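Local atomic coordinates of hypothetical protein PH1313 (Pyrococcus horikoshii, PDB entry 1VBK), a protein that is of uncharacterised function but probably binds RNA and ATP, as a THUMP-domain relative of the thiamine-biosynthesis protein ThiI. Residues 206-217 with 237-247; 15-26 with 173-181. All blocks are in the same frame, centred on the assembly; numbering follows the deposited sequence.

Contact 1 of 2, residues 206-217 with 237-247; sequences IPVYIGKDDKNL and FLVVAESFDRV
V239 is the bridge partner of V208 and hydrogen-bonds to the residues on either side of it: its amide donates to P207 O, and its carbonyl O accepts from Y209 N at 2.7 Å. This is the parallel ladder of a beta-alpha-beta unit in which helix 215-228 links strand 204-210 to strand 239-241, an edge strand, within this chain, of a five-stranded parallel sheet. The strand order 3-2-1-4-5 is consistent with the HUP-type fold expected from the family. The axes of segments 206-210 and 239-241 approach to 4.6 Å, their directions 33° apart. The ladder weakens at its C-terminal end, where G211 N reaches A241 O at 3.3 Å and the angle at the hydrogen falls to 136°.

On the Y209 and V240 face, toward helix 215-228, the two side chains lie alongside and point the same way. V240 CG1 meets the tyrosine ring at its edge, in plane, 3.8 Å from Y209 CD2. CG of Y209, anti to the backbone N (chi1 172°), sets the ring beside its own carbonyl carbon, where L217 CD1 sits over one face, 3.5 Å above the plane of the Y209 ring and toward its rim. L217, whose amide is capped by D214 OD2, slides past L238 in the opposite direction, L217 CD1 4.1 Å from L238 CD2.

On the face carrying V208, V239, I210 and A241, toward helix 244-254, the side-chain packing is aliphatic. I210 crosses V247 at about a right angle, I210 CD1 lying 4.0 Å from V247 CG2, while V208 CG1 lies against A241 CB.

K212 starts away from the other segment, but its chain bends once, about CB-CG, and returns: NZ donates in the carbonyl plane to a lone pair of E242 O, 2.6 Å away.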
loop_
_atom_site.group_PDB
_atom_site.type_symbol
_atom_site.label_atom_id
_atom_site.label_comp_id
_atom_site.label_asym_id
_atom_site.label_seq_id
_atom_site.Cartn_x
_atom_site.Cartn_y
_atom_site.Cartn_z
ATOM N N ILE A 206 11.458 3.468 2.164
ATOM C CA ILE A 206 12.365 3.447 1.029
ATOM C C ILE A 206 12.924 4.868 0.984
ATOM O O ILE A 206 12.198 5.819 0.677
ATOM C CB ILE A 206 11.630 3.158 -0.299
ATOM C CG1 ILE A 206 11.050 1.741 -0.283
ATOM C CG2 ILE A 206 12.597 3.310 -1.469
ATOM C CD1 ILE A 206 10.273 1.386 -1.542
ATOM N N PRO A 207 14.213 5.039 1.313
ATOM C CA PRO A 207 14.789 6.384 1.286
ATOM C C PRO A 207 14.974 6.877 -0.143
ATOM O O PRO A 207 15.457 6.140 -1.005
ATOM C CB PRO A 207 16.115 6.200 2.020
ATOM C CG PRO A 207 16.515 4.814 1.607
ATOM C CD PRO A 207 15.213 4.044 1.744
ATOM N N VAL A 208 14.584 8.123 -0.389
ATOM C CA VAL A 208 14.705 8.700 -1.720
ATOM C C VAL A 208 15.431 10.031 -1.686
ATOM O O VAL A 208 15.111 10.908 -0.881
ATOM C CB VAL A 208 13.317 8.933 -2.374
ATOM C CG1 VAL A 208 13.484 9.619 -3.737
ATOM C CG2 VAL A 208 12.591 7.608 -2.546
ATOM N N TYR A 209 16.424 10.164 -2.555
ATOM C CA TYR A 209 17.181 11.397 -2.668
ATOM C C TYR A 209 16.771 12.049 -3.983
ATOM O O TYR A 209 16.962 11.470 -5.049
ATOM C CB TYR A 209 18.683 11.123 -2.700
ATOM C CG TYR A 209 19.502 12.355 -3.017
ATOM C CD1 TYR A 209 19.660 13.370 -2.078
ATOM C CD2 TYR A 209 20.111 12.509 -4.263
ATOM C CE1 TYR A 209 20.406 14.510 -2.368
ATOM C CE2 TYR A 209 20.859 13.647 -4.564
ATOM C CZ TYR A 209 21.003 14.641 -3.611
ATOM O OH TYR A 209 21.752 15.761 -3.896
ATOM N N ILE A 210 16.196 13.242 -3.903
ATOM C CA ILE A 210 15.780 13.956 -5.103
ATOM C C ILE A 210 16.878 14.953 -5.455
ATOM O O ILE A 210 16.970 16.030 -4.873
ATOM C CB ILE A 210 14.443 14.700 -4.879
ATOM C CG1 ILE A 210 13.359 13.700 -4.473
ATOM C CG2 ILE A 210 14.014 15.411 -6.161
ATOM C CD1 ILE A 210 12.032 14.340 -4.122
ATOM N N GLY A 211 17.725 14.574 -6.403
ATOM C CA GLY A 211 18.810 15.447 -6.799
ATOM C C GLY A 211 19.746 14.781 -7.782
ATOM O O GLY A 211 19.381 13.806 -8.440
ATOM N N LYS A 212 20.965 15.306 -7.871
ATOM C CA LYS A 212 21.967 14.778 -8.784
ATOM C C LYS A 212 23.140 14.189 -8.010
ATOM O O LYS A 212 23.138 14.182 -6.781
ATOM C CB LYS A 212 22.467 15.899 -9.696
ATOM C CG LYS A 212 21.351 16.727 -10.313
ATOM C CD LYS A 212 20.364 15.842 -11.065
ATOM C CE LYS A 212 19.209 16.649 -11.633
ATOM N NZ LYS A 212 18.246 15.778 -12.360
ATOM N N ASP A 213 24.136 13.696 -8.739
ATOM C CA ASP A 213 25.333 13.128 -8.129
ATOM C C ASP A 213 26.248 14.264 -7.681
ATOM O O ASP A 213 27.286 14.510 -8.295
ATOM C CB ASP A 213 26.070 12.244 -9.140
ATOM C CG ASP A 213 25.977 10.768 -8.803
ATOM O OD1 ASP A 213 26.605 10.343 -7.809
ATOM O OD2 ASP A 213 25.271 10.036 -9.532
ATOM N N ASP A 214 25.856 14.956 -6.615
ATOM C CA ASP A 214 26.640 16.074 -6.092
ATOM C C ASP A 214 27.265 15.746 -4.739
ATOM O O ASP A 214 27.313 14.586 -4.328
ATOM C CB ASP A 214 25.758 17.319 -5.951
ATOM C CG ASP A 214 24.673 17.152 -4.903
ATOM O OD1 ASP A 214 23.951 18.135 -4.623
ATOM O OD2 ASP A 214 24.538 16.037 -4.358
ATOM N N LYS A 215 27.739 16.781 -4.050
ATOM C CA LYS A 215 28.358 16.609 -2.743
ATOM C C LYS A 215 27.325 16.405 -1.650
ATOM O O LYS A 215 27.618 15.792 -0.623
ATOM C CB LYS A 215 29.239 17.816 -2.399
ATOM C CG LYS A 215 30.725 17.583 -2.643
ATOM C CD LYS A 215 30.987 17.118 -4.070
ATOM C CE LYS A 215 32.468 16.872 -4.313
ATOM N NZ LYS A 215 32.735 16.483 -5.726
ATOM N N ASN A 216 26.116 16.919 -1.859
ATOM C CA ASN A 216 25.076 16.743 -0.857
ATOM C C ASN A 216 24.604 15.297 -0.890
ATOM O O ASN A 216 24.059 14.794 0.094
ATOM C CB ASN A 216 23.895 17.684 -1.102
ATOM C CG ASN A 216 22.844 17.588 -0.004
ATOM O OD1 ASN A 216 21.641 17.608 -0.278
ATOM N ND2 ASN A 216 23.291 17.477 1.239
ATOM N N LEU A 217 24.819 14.629 -2.022
ATOM C CA LEU A 217 24.425 13.231 -2.154
ATOM C C LEU A 217 25.359 12.384 -1.305
ATOM O O LEU A 217 24.932 11.430 -0.655
ATOM C CB LEU A 217 24.500 12.769 -3.612
ATOM C CG LEU A 217 24.275 11.265 -3.819
ATOM C CD1 LEU A 217 22.964 10.838 -3.170
ATOM C CD2 LEU A 217 24.268 10.945 -5.303
ATOM N N PHE A 237 17.859 0.404 0.586
ATOM C CA PHE A 237 18.729 0.974 -0.437
ATOM C C PHE A 237 18.276 2.382 -0.790
ATOM O O PHE A 237 17.087 2.630 -0.987
ATOM C CB PHE A 237 18.727 0.112 -1.704
ATOM C CG PHE A 237 19.394 -1.221 -1.534
ATOM C CD1 PHE A 237 20.662 -1.311 -0.966
ATOM C CD2 PHE A 237 18.757 -2.388 -1.943
ATOM C CE1 PHE A 237 21.288 -2.546 -0.805
ATOM C CE2 PHE A 237 19.373 -3.629 -1.788
ATOM C CZ PHE A 237 20.641 -3.707 -1.216
ATOM N N LEU A 238 19.230 3.302 -0.863
ATOM C CA LEU A 238 18.931 4.685 -1.200
ATOM C C LEU A 238 18.593 4.796 -2.678
ATOM O O LEU A 238 19.332 4.311 -3.528
ATOM C CB LEU A 238 20.127 5.584 -0.885
ATOM C CG LEU A 238 19.941 7.066 -1.225
ATOM C CD1 LEU A 238 18.837 7.646 -0.359
ATOM C CD2 LEU A 238 21.243 7.819 -1.004
ATOM N N VAL A 239 17.467 5.434 -2.975
ATOM C CA VAL A 239 17.028 5.622 -4.352
ATOM C C VAL A 239 17.252 7.071 -4.755
ATOM O O VAL A 239 16.796 7.987 -4.076
ATOM C CB VAL A 239 15.528 5.301 -4.512
ATOM C CG1 VAL A 239 15.068 5.650 -5.921
ATOM C CG2 VAL A 239 15.276 3.833 -4.217
ATOM N N VAL A 240 17.969 7.277 -5.853
ATOM C CA VAL A 240 18.233 8.622 -6.345
ATOM C C VAL A 240 17.272 8.902 -7.495
ATOM O O VAL A 240 17.268 8.184 -8.491
ATOM C CB VAL A 240 19.689 8.755 -6.859
ATOM C CG1 VAL A 240 19.971 10.191 -7.271
ATOM C CG2 VAL A 240 20.661 8.310 -5.783
ATOM N N ALA A 241 16.444 9.933 -7.350
ATOM C CA ALA A 241 15.486 10.292 -8.393
ATOM C C ALA A 241 15.915 11.603 -9.034
ATOM O O ALA A 241 15.956 12.640 -8.374
ATOM C CB ALA A 241 14.085 10.423 -7.803
ATOM N N GLU A 242 16.233 11.550 -10.323
ATOM C CA GLU A 242 16.687 12.720 -11.067
ATOM C C GLU A 242 15.597 13.768 -11.287
ATOM O O GLU A 242 15.899 14.932 -11.541
ATOM C CB GLU A 242 17.255 12.294 -12.427
ATOM C CG GLU A 242 16.221 11.679 -13.370
ATOM C CD GLU A 242 16.015 10.191 -13.147
ATOM O OE1 GLU A 242 16.009 9.745 -11.977
ATOM O OE2 GLU A 242 15.844 9.463 -14.151
ATOM N N SER A 243 14.336 13.355 -11.201
ATOM C CA SER A 243 13.209 14.270 -11.390
ATOM C C SER A 243 11.974 13.730 -10.672
ATOM O O SER A 243 11.956 12.574 -10.257
ATOM C CB SER A 243 12.925 14.456 -12.883
ATOM O OG SER A 243 12.994 13.220 -13.569
ATOM N N PHE A 244 10.939 14.554 -10.529
ATOM C CA PHE A 244 9.743 14.115 -9.811
ATOM C C PHE A 244 9.003 12.951 -10.458
ATOM O O PHE A 244 8.362 12.162 -9.759
ATOM C CB PHE A 244 8.769 15.280 -9.605
ATOM C CG PHE A 244 7.712 15.009 -8.561
ATOM C CD1 PHE A 244 8.068 14.818 -7.229
ATOM C CD2 PHE A 244 6.369 14.934 -8.912
ATOM C CE1 PHE A 244 7.096 14.555 -6.259
ATOM C CE2 PHE A 244 5.384 14.670 -7.948
ATOM C CZ PHE A 244 5.750 14.480 -6.622
ATOM N N ASP A 245 9.078 12.834 -11.779
ATOM C CA ASP A 245 8.396 11.739 -12.457
ATOM C C ASP A 245 8.899 10.395 -11.929
ATOM O O ASP A 245 8.121 9.456 -11.767
ATOM C CB ASP A 245 8.578 11.839 -13.981
ATOM C CG ASP A 245 10.032 11.981 -14.397
ATOM O OD1 ASP A 245 10.891 12.167 -13.520
ATOM O OD2 ASP A 245 10.317 11.916 -15.612
ATOM N N ARG A 246 10.194 10.315 -11.636
ATOM C CA ARG A 246 10.784 9.083 -11.114
ATOM C C ARG A 246 10.252 8.753 -9.713
ATOM O O ARG A 246 10.151 7.584 -9.339
ATOM C CB ARG A 246 12.311 9.205 -11.075
ATOM C CG ARG A 246 12.954 9.423 -12.445
ATOM C CD ARG A 246 12.745 8.219 -13.365
ATOM N NE ARG A 246 13.208 6.978 -12.744
ATOM C CZ ARG A 246 13.111 5.772 -13.302
ATOM N NH1 ARG A 246 12.568 5.632 -14.505
ATOM N NH2 ARG A 246 13.548 4.702 -12.652
ATOM N N VAL A 247 9.919 9.781 -8.939
ATOM C CA VAL A 247 9.382 9.573 -7.596
ATOM C C VAL A 247 7.976 8.968 -7.703
ATOM O O VAL A 247 7.635 8.028 -6.981
ATOM C CB VAL A 247 9.305 10.901 -6.808
ATOM C CG1 VAL A 247 8.684 10.662 -5.442
ATOM C CG2 VAL A 247 10.702 11.500 -6.657
#

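Contact 2 of 2, residues 15-26 with 173-181; sequences SRQTRSWFEKIL and GLPIGTEGR
P175 lies over one face of the F22 ring, its CG 3.8 Å from the ring centroid and 20° off the normal, a CH-pi contact. This is the tight side: F22 CE2 approaches P175 CD to 3.3 Å, and L26 CB backs the same proline at CG. Next to it I25 crosses T178 obliquely, I25 CD1 lying 3.6 Å from T178 CG2. T178 OG1 donates in the carbonyl plane to P175 O, which also accepts from T178 N, the bond that closes the type II turn.

The other side is polar, partly hydrated and built round exposed R16. E179, bent at chi2 (-62°), brings OE2 back to R16 N at 3.1 Å, using its syn lone pair in a nearly straight bond. A water joins E179 OE2 to S15 OG and T178 OG1. The R16 guanidinium lies with one face over E179 C, and its NE gives T178 O a weak bond of 2.9 Å. An alanine in place of E179 would probably leave R16 N without its acceptor and the water with one mate fewer. Nearby, Q17 NE2 donates to P283 O of the second subunit.

Helix 19-36 of the ferredoxin-like region thus packs on the loop leading into strand 181-185; L26 also touches Y8 of strand 3-8, and G177 and E179 are bonded through the backbone to G202, just before strand 204-210.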
loop_
_atom_site.group_PDB
_atom_site.type_symbol
_atom_site.label_atom_id
_atom_site.label_comp_id
_atom_site.label_asym_id
_atom_site.label_seq_id
_atom_site.Cartn_x
_atom_site.Cartn_y
_atom_site.Cartn_z
ATOM N N SER A 15 -1.631 -2.348 16.988
ATOM C CA SER A 15 -0.970 -2.862 15.800
ATOM C C SER A 15 -2.066 -3.306 14.849
ATOM O O SER A 15 -2.956 -4.062 15.235
ATOM C CB SER A 15 -0.077 -4.052 16.150
ATOM O OG SER A 15 0.447 -4.646 14.975
ATOM N N ARG A 16 -2.015 -2.835 13.609
ATOM C CA ARG A 16 -3.029 -3.218 12.640
ATOM C C ARG A 16 -2.941 -4.713 12.337
ATOM O O ARG A 16 -3.882 -5.302 11.808
ATOM C CB ARG A 16 -2.864 -2.416 11.345
ATOM C CG ARG A 16 -1.659 -2.813 10.506
ATOM C CD ARG A 16 -1.642 -2.043 9.195
ATOM N NE ARG A 16 -0.648 -2.564 8.264
ATOM C CZ ARG A 16 -0.459 -2.094 7.034
ATOM N NH1 ARG A 16 -1.201 -1.087 6.584
ATOM N NH2 ARG A 16 0.467 -2.630 6.252
ATOM N N GLN A 17 -1.809 -5.324 12.680
ATOM C CA GLN A 17 -1.602 -6.751 12.433
ATOM C C GLN A 17 -2.075 -7.636 13.579
ATOM O O GLN A 17 -2.179 -7.189 14.719
ATOM C CB GLN A 17 -0.116 -7.036 12.177
ATOM C CG GLN A 17 0.375 -6.653 10.794
ATOM C CD GLN A 17 -0.274 -7.475 9.691
ATOM O OE1 GLN A 17 -1.015 -8.417 9.964
ATOM N NE2 GLN A 17 0.001 -7.120 8.441
ATOM N N THR A 18 -2.366 -8.894 13.270
ATOM C CA THR A 18 -2.783 -9.838 14.298
ATOM C C THR A 18 -1.495 -10.201 15.025
ATOM O O THR A 18 -0.406 -9.952 14.512
ATOM C CB THR A 18 -3.381 -11.123 13.694
ATOM O OG1 THR A 18 -2.387 -11.791 12.908
ATOM C CG2 THR A 18 -4.574 -10.794 12.819
ATOM N N ARG A 19 -1.611 -10.779 16.215
ATOM C CA ARG A 19 -0.427 -11.166 16.973
ATOM C C ARG A 19 0.483 -12.081 16.154
ATOM O O ARG A 19 1.705 -11.904 16.140
ATOM C CB ARG A 19 -0.834 -11.881 18.269
ATOM C CG ARG A 19 0.300 -12.667 18.918
ATOM C CD ARG A 19 -0.146 -13.400 20.179
ATOM N NE ARG A 19 -0.278 -12.504 21.326
ATOM C CZ ARG A 19 0.739 -11.876 21.911
ATOM N NH1 ARG A 19 1.977 -12.041 21.464
ATOM N NH2 ARG A 19 0.520 -11.085 22.953
ATOM N N SER A 20 -0.114 -13.057 15.472
ATOM C CA SER A 20 0.657 -14.005 14.670
ATOM C C SER A 20 1.517 -13.360 13.590
ATOM O O SER A 20 2.679 -13.737 13.418
ATOM C CB SER A 20 -0.271 -15.040 14.033
ATOM O OG SER A 20 -0.878 -15.839 15.032
ATOM N N TRP A 21 0.958 -12.406 12.849
ATOM C CA TRP A 21 1.739 -11.745 11.807
ATOM C C TRP A 21 2.766 -10.804 12.425
ATOM O O TRP A 21 3.872 -10.647 11.905
ATOM C CB TRP A 21 0.824 -10.991 10.839
ATOM C CG TRP A 21 0.208 -11.921 9.846
ATOM C CD1 TRP A 21 -1.108 -12.284 9.758
ATOM C CD2 TRP A 21 0.902 -12.683 8.856
ATOM N NE1 TRP A 21 -1.272 -13.235 8.775
ATOM C CE2 TRP A 21 -0.054 -13.497 8.206
ATOM C CE3 TRP A 21 2.244 -12.761 8.455
ATOM C CZ2 TRP A 21 0.290 -14.378 7.177
ATOM C CZ3 TRP A 21 2.584 -13.639 7.430
ATOM C CH2 TRP A 21 1.609 -14.435 6.805
ATOM N N PHE A 22 2.396 -10.188 13.542
ATOM C CA PHE A 22 3.300 -9.293 14.252
ATOM C C PHE A 22 4.567 -10.082 14.595
ATOM O O PHE A 22 5.683 -9.625 14.348
ATOM C CB PHE A 22 2.619 -8.778 15.531
ATOM C CG PHE A 22 3.492 -7.893 16.387
ATOM C CD1 PHE A 22 4.553 -8.425 17.118
ATOM C CD2 PHE A 22 3.241 -6.527 16.475
ATOM C CE1 PHE A 22 5.353 -7.609 17.924
ATOM C CE2 PHE A 22 4.033 -5.707 17.278
ATOM C CZ PHE A 22 5.091 -6.251 18.003
ATOM N N GLU A 23 4.382 -11.283 15.141
ATOM C CA GLU A 23 5.504 -12.128 15.535
ATOM C C GLU A 23 6.336 -12.631 14.352
ATOM O O GLU A 23 7.564 -12.658 14.422
ATOM C CB GLU A 23 4.992 -13.307 16.376
ATOM C CG GLU A 23 4.292 -12.856 17.661
ATOM C CD GLU A 23 3.669 -13.995 18.449
ATOM O OE1 GLU A 23 3.042 -14.880 17.830
ATOM O OE2 GLU A 23 3.794 -13.998 19.694
ATOM N N LYS A 24 5.679 -13.029 13.268
ATOM C CA LYS A 24 6.409 -13.512 12.097
ATOM C C LYS A 24 7.270 -12.421 11.478
ATOM O O LYS A 24 8.406 -12.671 11.070
ATOM C CB LYS A 24 5.437 -14.055 11.052
ATOM C CG LYS A 24 4.806 -15.371 11.464
ATOM C CD LYS A 24 3.841 -15.886 10.421
ATOM C CE LYS A 24 3.295 -17.240 10.836
ATOM N NZ LYS A 24 2.323 -17.747 9.841
ATOM N N ILE A 25 6.727 -11.211 11.412
ATOM C CA ILE A 25 7.447 -10.077 10.839
ATOM C C ILE A 25 8.622 -9.694 11.744
ATOM O O ILE A 25 9.718 -9.385 11.267
ATOM C CB ILE A 25 6.487 -8.876 10.647
ATOM C CG1 ILE A 25 5.423 -9.228 9.600
ATOM C CG2 ILE A 25 7.261 -7.648 10.214
ATOM C CD1 ILE A 25 4.330 -8.170 9.434
ATOM N N LEU A 26 8.401 -9.735 13.055
ATOM C CA LEU A 26 9.471 -9.410 13.997
ATOM C C LEU A 26 10.598 -10.449 13.923
ATOM O O LEU A 26 11.776 -10.093 13.954
ATOM C CB LEU A 26 8.922 -9.323 15.424
ATOM C CG LEU A 26 9.925 -9.055 16.557
ATOM C CD1 LEU A 26 10.781 -7.834 16.239
ATOM C CD2 LEU A 26 9.157 -8.846 17.861
ATOM N N GLY A 173 8.213 0.644 20.030
ATOM C CA GLY A 173 7.722 0.888 18.684
ATOM C C GLY A 173 7.067 -0.349 18.095
ATOM O O GLY A 173 6.586 -1.213 18.834
ATOM N N LEU A 174 7.051 -0.442 16.768
ATOM C CA LEU A 174 6.437 -1.580 16.085
ATOM C C LEU A 174 7.408 -2.155 15.057
ATOM O O LEU A 174 8.227 -1.435 14.493
ATOM C CB LEU A 174 5.136 -1.136 15.407
ATOM C CG LEU A 174 4.058 -0.594 16.359
ATOM C CD1 LEU A 174 2.934 0.051 15.564
ATOM C CD2 LEU A 174 3.506 -1.730 17.228
ATOM N N PRO A 175 7.334 -3.469 14.803
ATOM C CA PRO A 175 8.239 -4.093 13.832
ATOM C C PRO A 175 8.138 -3.461 12.442
ATOM O O PRO A 175 7.043 -3.195 11.953
ATOM C CB PRO A 175 7.796 -5.557 13.834
ATOM C CG PRO A 175 7.179 -5.740 15.196
ATOM C CD PRO A 175 6.413 -4.460 15.378
ATOM N N ILE A 176 9.286 -3.219 11.815
ATOM C CA ILE A 176 9.308 -2.631 10.478
ATOM C C ILE A 176 8.540 -3.554 9.536
ATOM O O ILE A 176 8.820 -4.749 9.460
ATOM C CB ILE A 176 10.759 -2.466 9.965
ATOM C CG1 ILE A 176 11.480 -1.402 10.801
ATOM C CG2 ILE A 176 10.759 -2.083 8.482
ATOM C CD1 ILE A 176 12.887 -1.099 10.348
ATOM N N GLY A 177 7.564 -2.996 8.828
ATOM C CA GLY A 177 6.780 -3.798 7.907
ATOM C C GLY A 177 5.359 -4.084 8.366
ATOM O O GLY A 177 4.502 -4.409 7.548
ATOM N N THR A 178 5.099 -3.963 9.665
ATOM C CA THR A 178 3.761 -4.228 10.186
ATOM C C THR A 178 2.783 -3.093 9.902
ATOM O O THR A 178 1.569 -3.282 9.980
ATOM C CB THR A 178 3.782 -4.472 11.713
ATOM O OG1 THR A 178 4.354 -3.334 12.374
ATOM C CG2 THR A 178 4.585 -5.715 12.043
ATOM N N GLU A 179 3.303 -1.915 9.570
ATOM C CA GLU A 179 2.430 -0.779 9.298
ATOM C C GLU A 179 2.541 -0.207 7.886
ATOM O O GLU A 179 2.327 0.985 7.680
ATOM C CB GLU A 179 2.669 0.330 10.325
ATOM C CG GLU A 179 2.302 -0.041 11.767
ATOM C CD GLU A 179 0.825 -0.376 11.954
ATOM O OE1 GLU A 179 -0.034 0.336 11.385
ATOM O OE2 GLU A 179 0.520 -1.345 12.684
ATOM N N GLY A 180 2.881 -1.050 6.918
ATOM C CA GLY A 180 2.963 -0.585 5.544
ATOM C C GLY A 180 4.300 -0.060 5.054
ATOM O O GLY A 180 5.311 -0.101 5.763
ATOM N N ARG A 181 4.291 0.449 3.823
ATOM C CA ARG A 181 5.491 0.974 3.188
ATOM C C ARG A 181 5.314 2.405 2.684
ATOM O O ARG A 181 4.294 2.745 2.086
ATOM C CB ARG A 181 5.886 0.062 2.022
ATOM C CG ARG A 181 6.848 0.678 1.024
ATOM C CD ARG A 181 7.026 -0.241 -0.168
ATOM N NE ARG A 181 7.765 -1.444 0.197
ATOM C CZ ARG A 181 7.821 -2.547 -0.540
ATOM N NH1 ARG A 181 7.169 -2.615 -1.692
ATOM N NH2 ARG A 181 8.551 -3.576 -0.131
HETATM O O HOH W 1 2.227 -2.980 14.075
#

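How the contacts relate
From the N terminus, the chain enters contact 2 at 15-26, on the way into helix 19-36, then runs through 146 residues, including the THUMP region, before 173-181 returns and closes that long loop. Contact 1 opens only afterwards: 206-217 is followed by 19 residues, largely helix 215-228, after which the segment 237-247 closes a short beta-alpha-beta loop. The two loops are therefore in series, neither enclosing nor crossing the other. Contact 2 ties the ferredoxin-like region to the approach to the C-terminal parallel sheet; contact 1 works within that sheet, at its edge. Their centres are 28 Å apart, yet they meet where I206 CD1 packs 3.9 Å from R181 CD.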